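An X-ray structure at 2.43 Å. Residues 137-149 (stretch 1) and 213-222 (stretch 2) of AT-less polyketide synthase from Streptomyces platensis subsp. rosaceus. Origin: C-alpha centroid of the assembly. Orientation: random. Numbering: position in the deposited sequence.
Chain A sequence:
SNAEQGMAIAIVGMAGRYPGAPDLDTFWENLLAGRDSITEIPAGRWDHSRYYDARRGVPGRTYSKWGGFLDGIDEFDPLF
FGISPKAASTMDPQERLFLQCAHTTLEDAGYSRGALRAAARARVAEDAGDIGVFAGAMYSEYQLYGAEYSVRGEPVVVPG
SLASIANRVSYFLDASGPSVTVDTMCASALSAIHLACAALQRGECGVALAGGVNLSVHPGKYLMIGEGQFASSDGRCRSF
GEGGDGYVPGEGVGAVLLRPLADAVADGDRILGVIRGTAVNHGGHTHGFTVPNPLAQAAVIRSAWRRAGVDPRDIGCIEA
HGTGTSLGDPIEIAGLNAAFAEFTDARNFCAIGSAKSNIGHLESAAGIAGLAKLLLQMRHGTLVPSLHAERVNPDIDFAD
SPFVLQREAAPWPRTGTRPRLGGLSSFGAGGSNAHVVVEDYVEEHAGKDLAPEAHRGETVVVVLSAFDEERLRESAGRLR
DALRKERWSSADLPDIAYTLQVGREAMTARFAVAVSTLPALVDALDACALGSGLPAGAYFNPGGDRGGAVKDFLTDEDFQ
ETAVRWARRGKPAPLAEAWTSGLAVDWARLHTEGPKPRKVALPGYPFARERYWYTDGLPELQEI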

# COMPACT_ATOMS: atom_id res chain seq x y z
N ALA A 137 5.50 10.33 -6.04
CA ALA A 137 5.47 9.96 -7.45
C ALA A 137 6.55 10.73 -8.19
O ALA A 137 6.96 11.80 -7.75
N MSE A 138 7.00 10.20 -9.33
CA MSE A 138 8.09 10.85 -10.05
C MSE A 138 7.87 10.97 -11.56
O MSE A 138 8.58 11.72 -12.23
N TYR A 139 6.89 10.25 -12.11
CA TYR A 139 6.64 10.29 -13.55
C TYR A 139 5.31 10.92 -13.91
O TYR A 139 4.30 10.68 -13.25
N SER A 140 5.31 11.73 -14.96
CA SER A 140 4.08 12.26 -15.55
C SER A 140 4.03 11.91 -17.03
O SER A 140 4.12 12.80 -17.88
N GLU A 141 3.89 10.63 -17.33
CA GLU A 141 4.03 10.13 -18.69
C GLU A 141 2.75 10.18 -19.52
O GLU A 141 2.81 10.32 -20.74
N TYR A 142 1.59 10.03 -18.87
CA TYR A 142 0.30 10.03 -19.56
C TYR A 142 0.18 11.27 -20.44
O TYR A 142 -0.26 11.21 -21.59
N GLN A 143 0.60 12.39 -19.87
CA GLN A 143 0.75 13.67 -20.55
C GLN A 143 1.33 13.58 -21.98
O GLN A 143 0.89 14.29 -22.88
N LEU A 144 2.31 12.70 -22.16
CA LEU A 144 3.02 12.59 -23.43
C LEU A 144 2.12 12.11 -24.57
O LEU A 144 2.31 12.49 -25.73
N TYR A 145 1.14 11.28 -24.23
CA TYR A 145 0.21 10.76 -25.23
C TYR A 145 -0.58 11.89 -25.88
O TYR A 145 -0.76 11.91 -27.10
N GLY A 146 -1.03 12.84 -25.06
CA GLY A 146 -1.79 13.97 -25.54
C GLY A 146 -1.01 14.83 -26.51
O GLY A 146 -1.56 15.35 -27.48
N ALA A 147 0.29 14.97 -26.25
CA ALA A 147 1.16 15.76 -27.12
C ALA A 147 1.42 15.03 -28.43
O ALA A 147 1.46 15.65 -29.50
N GLU A 148 1.60 13.72 -28.35
CA GLU A 148 1.83 12.89 -29.53
C GLU A 148 0.61 12.90 -30.43
O GLU A 148 0.72 12.81 -31.65
N TYR A 149 -0.56 13.00 -29.81
CA TYR A 149 -1.81 13.06 -30.56
C TYR A 149 -1.99 14.43 -31.20
O TYR A 149 -2.36 14.54 -32.37
N VAL A 213 3.00 5.92 -5.75
CA VAL A 213 2.42 5.33 -6.95
C VAL A 213 3.40 5.44 -8.10
O VAL A 213 4.07 6.45 -8.28
N ASN A 214 3.51 4.36 -8.88
CA ASN A 214 4.38 4.36 -10.05
C ASN A 214 3.86 3.43 -11.13
O ASN A 214 3.68 2.24 -10.90
N LEU A 215 3.63 3.99 -12.32
CA LEU A 215 3.14 3.20 -13.44
C LEU A 215 4.05 3.34 -14.66
O LEU A 215 4.76 4.34 -14.80
N SER A 216 4.02 2.34 -15.53
CA SER A 216 4.78 2.38 -16.77
C SER A 216 3.82 2.42 -17.95
O SER A 216 3.55 1.40 -18.58
N VAL A 217 3.32 3.61 -18.26
CA VAL A 217 2.25 3.75 -19.24
C VAL A 217 2.75 4.15 -20.63
O VAL A 217 1.99 4.18 -21.59
N HIS A 218 4.04 4.46 -20.72
CA HIS A 218 4.61 5.00 -21.95
C HIS A 218 5.98 4.36 -22.25
O HIS A 218 6.75 4.08 -21.33
N PRO A 219 6.28 4.13 -23.53
CA PRO A 219 7.56 3.50 -23.89
C PRO A 219 8.78 4.37 -23.62
O PRO A 219 9.90 3.85 -23.57
N GLY A 220 8.57 5.67 -23.44
CA GLY A 220 9.66 6.61 -23.22
C GLY A 220 10.61 6.21 -22.10
O GLY A 220 11.83 6.33 -22.24
N LYS A 221 10.05 5.73 -20.99
CA LYS A 221 10.85 5.31 -19.85
C LYS A 221 11.85 4.23 -20.24
O LYS A 221 12.97 4.20 -19.74
N TYR A 222 11.44 3.36 -21.15
CA TYR A 222 12.29 2.26 -21.58
C TYR A 222 13.37 2.72 -22.55
O TYR A 222 14.49 2.20 -22.52

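The two stretches, at least 70 residues apart in sequence wherever they touch, bury 644 Å² between them, and His218 and Glu141 contribute most of any residue on their respective sides. Both point toward the opposite backbone, and their CB atoms meet at 3.8 Å.

His218 adopts chi1 t (-165°) with chi2 at -92°, a setting that lays the imidazole along the helix of stretch 1 and uses both of its nitrogens. NE2 donates to Glu148 OE2 at 2.8 Å, near the plane of the ring, while ND1 accepts from Gly220 N at 3.0 Å, capping the turn that leads into the second helix. The imidazole is thereby tied at one nitrogen to its own stretch and at the other to stretch 1. A CB on Gly220 would lie only 3.0 Å from His218 ND1, so the absence of a side chain there leaves room for the cap. Glu148 reaches its partner with an extended arm, chi1 m and chi2 t. Leu144, chi1 m and chi2 t, sets its CD1 over one face of the imidazole, 3.9 Å from the ring centroid.

One turn back from Glu148 on the helix, Tyr145 leaves its CA sideways, but chi1 m (-80°) carries the phenol to stretch 2, where OH donates a short hydrogen bond of 2.5 Å to Val217 O. With the hydroxyl anchored there, a face of the phenol receives the edge of the His218 ring: the centroids are 4.8 Å apart, the planes are inclined at 61°, and Tyr145 CE1 lies 3.5 Å from His218 CD2. Val217, chi1 m, directs CG2 into the space beside these groups, 3.8 Å from Glu141 CB and 4.4 Å from Tyr145 CE2.

Glu141, chi1 m and chi2 t, extends its carboxylate into stretch 2, where OE2 comes within 3.2 Å of Lys221 CB. Water 2 donates both to Glu141 OE1 and to Leu215 O, at 2.9 Å each, bridging the carboxylate to the backbone. The Lys221 ammonium is near, but NZ stands 4.3 Å from Glu141 OE1, beyond a salt bridge. Its hydrogen bonds are instead to Leu215 O (3.1 Å from NZ) and Ser216 OG (2.9 Å from NZ). The lysine chain is t, t, m, t; the m at chi3 bends an otherwise extended chain, and its end passes over the Tyr139 ring. CE sits 3.8 Å from that ring's centroid, and NZ forms an off-centre cation-pi contact at 4.4 Å from the same centroid.

Tyr139, chi1 m and pointing toward stretch 2, thus offers one face to lysine, while its edge meets Asn214, with CD2 3.2 Å from OD1. Asn214 starts sideways, but chi1 t brings its amide closer. Water 1 joins the two residues, accepting from Tyr139 N at 3.0 Å and donating to Asn214 OD1 at 3.2 Å. Beyond them the contact becomes apolar: Val213, chi1 p, places CG1 4.0 Å from Ala137 CB.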

# COMPACT_ATOMS: atom_id res chain seq x y z
CB ALA A 137 4.10 10.23 -8.04
CB MSE A 138 9.40 10.11 -9.79
CG MSE A 138 9.43 8.66 -10.28
SE MSE A 138 11.18 7.83 -10.03
CE MSE A 138 12.23 8.91 -11.27
CB TYR A 139 6.69 8.88 -14.15
CG TYR A 139 8.06 8.24 -14.15
CD1 TYR A 139 9.06 8.71 -14.98
CD2 TYR A 139 8.34 7.15 -13.33
CE1 TYR A 139 10.32 8.13 -14.99
CE2 TYR A 139 9.59 6.56 -13.33
CZ TYR A 139 10.58 7.06 -14.16
OH TYR A 139 11.82 6.48 -14.17
CB SER A 140 3.99 13.77 -15.36
OG SER A 140 3.80 14.10 -14.00
CB GLU A 141 4.55 8.70 -18.67
CG GLU A 141 5.99 8.58 -18.21
CD GLU A 141 6.51 7.16 -18.35
OE1 GLU A 141 5.80 6.23 -17.91
OE2 GLU A 141 7.61 6.99 -18.90
CB TYR A 142 -0.84 9.97 -18.54
CG TYR A 142 -2.14 9.42 -19.08
CD1 TYR A 142 -2.20 8.18 -19.70
CD2 TYR A 142 -3.33 10.13 -18.93
CE1 TYR A 142 -3.39 7.67 -20.18
CE2 TYR A 142 -4.52 9.63 -19.41
CZ TYR A 142 -4.55 8.40 -20.03
OH TYR A 142 -5.74 7.90 -20.50
CB GLN A 143 1.65 14.56 -19.69
CG GLN A 143 1.57 16.03 -19.95
CD GLN A 143 2.47 16.80 -19.02
OE1 GLN A 143 3.29 16.21 -18.31
NE2 GLN A 143 2.33 18.12 -19.00
CB LEU A 144 4.21 11.64 -23.29
CG LEU A 144 5.25 12.07 -22.26
CD1 LEU A 144 6.22 10.94 -21.98
CD2 LEU A 144 5.99 13.30 -22.75
CB TYR A 145 -0.73 9.73 -24.61
CG TYR A 145 -0.10 8.37 -24.46
CD1 TYR A 145 0.53 7.75 -25.53
CD2 TYR A 145 -0.12 7.70 -23.24
CE1 TYR A 145 1.11 6.50 -25.40
CE2 TYR A 145 0.46 6.45 -23.10
CZ TYR A 145 1.07 5.86 -24.19
OH TYR A 145 1.65 4.62 -24.05
CB ALA A 147 2.47 16.06 -26.41
CB GLU A 148 2.19 11.46 -29.13
CG GLU A 148 3.54 11.33 -28.43
CD GLU A 148 3.80 9.93 -27.90
OE1 GLU A 148 2.85 9.12 -27.87
OE2 GLU A 148 4.95 9.65 -27.52
CB TYR A 149 -2.99 12.75 -29.64
CG TYR A 149 -4.25 12.35 -30.38
CD1 TYR A 149 -5.06 13.31 -30.98
CD2 TYR A 149 -4.62 11.02 -30.48
CE1 TYR A 149 -6.20 12.95 -31.66
CE2 TYR A 149 -5.77 10.65 -31.16
CZ TYR A 149 -6.55 11.62 -31.75
OH TYR A 149 -7.70 11.25 -32.42
CB VAL A 213 1.08 6.01 -7.32
CG1 VAL A 213 1.25 7.52 -7.41
CG2 VAL A 213 0.53 5.44 -8.62
CB ASN A 214 5.79 3.96 -9.64
CG ASN A 214 6.77 4.05 -10.79
OD1 ASN A 214 7.22 5.13 -11.16
ND2 ASN A 214 7.10 2.90 -11.37
CB LEU A 215 1.71 3.62 -13.81
CG LEU A 215 0.65 3.45 -12.71
CD1 LEU A 215 -0.72 3.89 -13.20
CD2 LEU A 215 0.62 2.01 -12.22
CB SER A 216 5.71 1.17 -16.88
OG SER A 216 6.65 1.14 -15.82
CB VAL A 217 1.21 4.79 -18.77
CG1 VAL A 217 0.81 4.52 -17.33
CG2 VAL A 217 1.77 6.18 -18.90
CB HIS A 218 4.73 6.52 -21.83
CG HIS A 218 4.96 7.23 -23.13
ND1 HIS A 218 6.22 7.51 -23.61
CD2 HIS A 218 4.09 7.72 -24.04
CE1 HIS A 218 6.12 8.14 -24.76
NE2 HIS A 218 4.84 8.28 -25.05
CB PRO A 219 7.40 3.24 -25.40
CG PRO A 219 6.37 4.22 -25.85
CD PRO A 219 5.42 4.35 -24.70
CB LYS A 221 9.95 4.81 -18.73
CG LYS A 221 10.70 4.34 -17.49
CD LYS A 221 9.80 3.55 -16.55
CE LYS A 221 8.66 4.40 -16.02
NZ LYS A 221 7.81 3.64 -15.06
CB TYR A 222 11.44 1.15 -22.20
CG TYR A 222 10.83 0.25 -21.15
CD1 TYR A 222 9.65 0.60 -20.50
CD2 TYR A 222 11.45 -0.93 -20.78
CE1 TYR A 222 9.10 -0.21 -19.53
CE2 TYR A 222 10.91 -1.75 -19.80
CZ TYR A 222 9.74 -1.38 -19.18
OH TYR A 222 9.20 -2.20 -18.21
O HOH W 1 5.52 7.87 -11.00
O HOH W 2 3.87 6.91 -15.90